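Long-range contact in EKC/KEOPS complex subunit GON7 (Saccharomyces cerevisiae, PDB 4WXA), which serves as a subunit of the EKC/KEOPS complex, which is required for the t6A37 modification of tRNA, and likely supports the catalytic subunit KAE1: residues 2-10 with 70-81. Sequence-based numbering, arbitrary orientation.
Sequences KLPVAQYSA and LRTQLTGLQDDI
The ring of P4 is the bump of this contact: it drops into a hollow on helix 66-94 walled by L70, Q73, L74 and L77, which line one face of about two helical turns. CB of P4 sits 3.9 Å from CD2 of L74, with CD2 of L77 a little farther off; CG of P4 meets CB of Q73 at 3.8 Å; and the CD1 methyl of L70 lies about equally far, 4.1 Å, from CG and CD of P4. The Q73 wall is partly polar. CG of Q73 lies anti to its carbonyl carbon (chi1 -74°) and the chain beyond runs extended, so that it crosses the P4 side chain at about a right angle, with OE1 3.4 Å from CD of P4. The amide then reaches L3, whose CD2 methyl rests 3.3 Å from NE2 of Q73, a van der Waals touch at the more open end of the contact. Past the proline the chain enters strand 5-10, which runs nearly parallel to helix segment 70-81, the two axes 18° apart and 9.7 Å at their closest. It pairs antiparallel with strand 14-18 on one edge and with a strand of the PCC1 subunit on the other, making a sheet that continues across the interface with the helix packed against one face. L77 rises toward that face; with CG anti to its backbone N (chi1 -157°), its CD2 methyl lies 4.0 Å from C of V5, against the backbone rather than the V5 side chain, which points away. L77 also packs on F18 and on L15 of the PCC1 subunit. CB of A6 also faces the helix, and CD1 of I81, one turn beyond L77, comes to 4.4 Å from it.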
# COMPACT_ATOMS: atom_id res chain seq x y z
N LYS D 2 3.32 -20.38 0.89
CA LYS D 2 3.34 -19.30 -0.14
C LYS D 2 3.82 -17.99 0.49
O LYS D 2 3.71 -17.80 1.67
CB LYS D 2 1.94 -19.12 -0.76
CG LYS D 2 1.57 -20.17 -1.80
CD LYS D 2 2.35 -19.94 -3.10
CE LYS D 2 2.40 -21.18 -3.98
NZ LYS D 2 1.01 -21.69 -4.21
N LEU D 3 4.39 -17.10 -0.30
CA LEU D 3 4.88 -15.85 0.23
C LEU D 3 3.81 -14.77 0.13
O LEU D 3 2.90 -14.85 -0.68
CB LEU D 3 6.07 -15.39 -0.58
CG LEU D 3 7.17 -16.40 -0.89
CD1 LEU D 3 8.03 -15.89 -2.05
CD2 LEU D 3 8.01 -16.60 0.36
N PRO D 4 3.94 -13.74 0.95
CA PRO D 4 3.10 -12.61 0.67
C PRO D 4 3.46 -12.00 -0.67
O PRO D 4 4.62 -11.98 -0.97
CB PRO D 4 3.42 -11.66 1.81
CG PRO D 4 4.78 -12.01 2.23
CD PRO D 4 4.92 -13.48 2.00
N VAL D 5 2.49 -11.48 -1.44
CA VAL D 5 2.78 -10.80 -2.70
C VAL D 5 1.96 -9.51 -2.89
O VAL D 5 1.04 -9.22 -2.14
CB VAL D 5 2.49 -11.71 -3.93
CG1 VAL D 5 3.36 -12.98 -3.91
CG2 VAL D 5 0.99 -12.01 -4.01
N ALA D 6 2.34 -8.76 -3.91
CA ALA D 6 1.60 -7.59 -4.28
C ALA D 6 1.64 -7.33 -5.77
O ALA D 6 2.61 -7.67 -6.43
CB ALA D 6 2.17 -6.43 -3.55
N GLN D 7 0.56 -6.75 -6.28
CA GLN D 7 0.50 -6.37 -7.68
C GLN D 7 0.02 -4.86 -7.75
O GLN D 7 -0.93 -4.46 -7.06
CB GLN D 7 -0.45 -7.33 -8.38
CG GLN D 7 -0.79 -7.04 -9.83
CD GLN D 7 0.36 -7.27 -10.78
OE1 GLN D 7 1.15 -8.23 -10.63
NE2 GLN D 7 0.47 -6.41 -11.77
N TYR D 8 0.69 -4.08 -8.57
CA TYR D 8 0.39 -2.64 -8.75
C TYR D 8 0.01 -2.37 -10.17
O TYR D 8 0.56 -2.93 -11.09
CB TYR D 8 1.62 -1.79 -8.41
CG TYR D 8 1.59 -0.33 -8.88
CD1 TYR D 8 2.07 0.02 -10.14
CD2 TYR D 8 1.11 0.68 -8.07
CE1 TYR D 8 2.05 1.33 -10.58
CE2 TYR D 8 1.07 1.98 -8.49
CZ TYR D 8 1.56 2.30 -9.75
OH TYR D 8 1.53 3.57 -10.19
N SER D 9 -0.91 -1.46 -10.35
CA SER D 9 -1.40 -1.14 -11.67
C SER D 9 -1.64 0.39 -11.78
O SER D 9 -2.17 0.98 -10.89
CB SER D 9 -2.70 -1.90 -11.81
OG SER D 9 -3.30 -1.72 -13.06
N ALA D 10 -1.28 1.02 -12.88
CA ALA D 10 -1.48 2.47 -13.04
C ALA D 10 -1.92 2.81 -14.45
O ALA D 10 -1.62 2.07 -15.38
CB ALA D 10 -0.19 3.20 -12.72
N LEU D 70 7.05 -14.52 8.21
CA LEU D 70 6.00 -13.80 7.49
C LEU D 70 6.17 -12.31 7.69
O LEU D 70 6.11 -11.56 6.72
CB LEU D 70 4.61 -14.22 7.96
CG LEU D 70 3.41 -13.43 7.38
CD1 LEU D 70 3.47 -13.38 5.87
CD2 LEU D 70 2.10 -14.04 7.81
N ARG D 71 6.41 -11.92 8.93
CA ARG D 71 6.54 -10.52 9.29
C ARG D 71 7.80 -9.86 8.66
O ARG D 71 7.74 -8.69 8.29
CB ARG D 71 6.57 -10.36 10.81
CG ARG D 71 6.68 -8.92 11.32
CD ARG D 71 6.22 -8.77 12.77
NE ARG D 71 7.24 -9.16 13.75
N THR D 72 8.90 -10.58 8.54
CA THR D 72 10.06 -9.99 7.92
C THR D 72 9.77 -9.86 6.45
O THR D 72 10.02 -8.79 5.86
CB THR D 72 11.38 -10.73 8.20
OG1 THR D 72 11.27 -12.12 7.87
CG2 THR D 72 11.74 -10.58 9.66
N GLN D 73 9.15 -10.88 5.87
CA GLN D 73 8.83 -10.79 4.46
C GLN D 73 7.95 -9.56 4.20
O GLN D 73 8.10 -8.88 3.16
CB GLN D 73 8.14 -12.03 3.97
CG GLN D 73 9.03 -13.23 3.80
CD GLN D 73 8.26 -14.53 3.83
OE1 GLN D 73 7.11 -14.58 4.29
NE2 GLN D 73 8.87 -15.58 3.33
N LEU D 74 7.02 -9.26 5.11
CA LEU D 74 6.16 -8.12 4.88
C LEU D 74 6.94 -6.85 5.00
O LEU D 74 6.61 -5.87 4.38
CB LEU D 74 5.06 -8.03 5.91
CG LEU D 74 3.91 -9.00 5.76
CD1 LEU D 74 2.97 -8.85 6.96
CD2 LEU D 74 3.21 -8.75 4.44
N THR D 75 7.96 -6.85 5.85
CA THR D 75 8.79 -5.67 5.98
C THR D 75 9.58 -5.40 4.67
O THR D 75 9.73 -4.27 4.25
CB THR D 75 9.73 -5.79 7.19
OG1 THR D 75 8.95 -5.72 8.40
CG2 THR D 75 10.75 -4.63 7.18
N GLY D 76 10.04 -6.46 4.04
CA GLY D 76 10.74 -6.39 2.78
C GLY D 76 9.84 -5.98 1.63
O GLY D 76 10.26 -5.27 0.71
N LEU D 77 8.59 -6.43 1.68
CA LEU D 77 7.65 -6.08 0.62
C LEU D 77 7.34 -4.57 0.71
O LEU D 77 7.23 -3.88 -0.28
CB LEU D 77 6.39 -6.93 0.78
CG LEU D 77 5.47 -7.20 -0.40
CD1 LEU D 77 6.29 -7.81 -1.54
CD2 LEU D 77 4.33 -8.13 0.03
N GLN D 78 7.17 -4.10 1.93
CA GLN D 78 6.87 -2.73 2.25
C GLN D 78 7.97 -1.80 1.77
O GLN D 78 7.71 -0.67 1.42
CB GLN D 78 6.75 -2.60 3.77
CG GLN D 78 6.41 -1.22 4.29
CD GLN D 78 6.29 -1.21 5.79
OE1 GLN D 78 7.03 -1.90 6.48
NE2 GLN D 78 5.36 -0.44 6.32
N ASP D 79 9.20 -2.28 1.80
CA ASP D 79 10.30 -1.48 1.34
C ASP D 79 10.29 -1.45 -0.18
O ASP D 79 10.43 -0.36 -0.77
CB ASP D 79 11.62 -2.02 1.90
CG ASP D 79 11.76 -1.80 3.41
OD1 ASP D 79 10.91 -1.09 3.99
OD2 ASP D 79 12.72 -2.32 4.02
N ASP D 80 10.11 -2.61 -0.81
CA ASP D 80 9.96 -2.69 -2.27
C ASP D 80 8.89 -1.68 -2.76
O ASP D 80 9.12 -0.87 -3.65
CB ASP D 80 9.57 -4.09 -2.76
CG ASP D 80 10.60 -5.16 -2.52
OD1 ASP D 80 11.80 -4.87 -2.25
OD2 ASP D 80 10.16 -6.34 -2.62
N ILE D 81 7.72 -1.71 -2.16
CA ILE D 81 6.61 -0.87 -2.59
C ILE D 81 7.03 0.60 -2.44
O ILE D 81 6.83 1.39 -3.34
CB ILE D 81 5.36 -1.18 -1.78
CG1 ILE D 81 4.79 -2.53 -2.21
CG2 ILE D 81 4.21 -0.21 -2.00
CD1 ILE D 81 3.94 -3.23 -1.16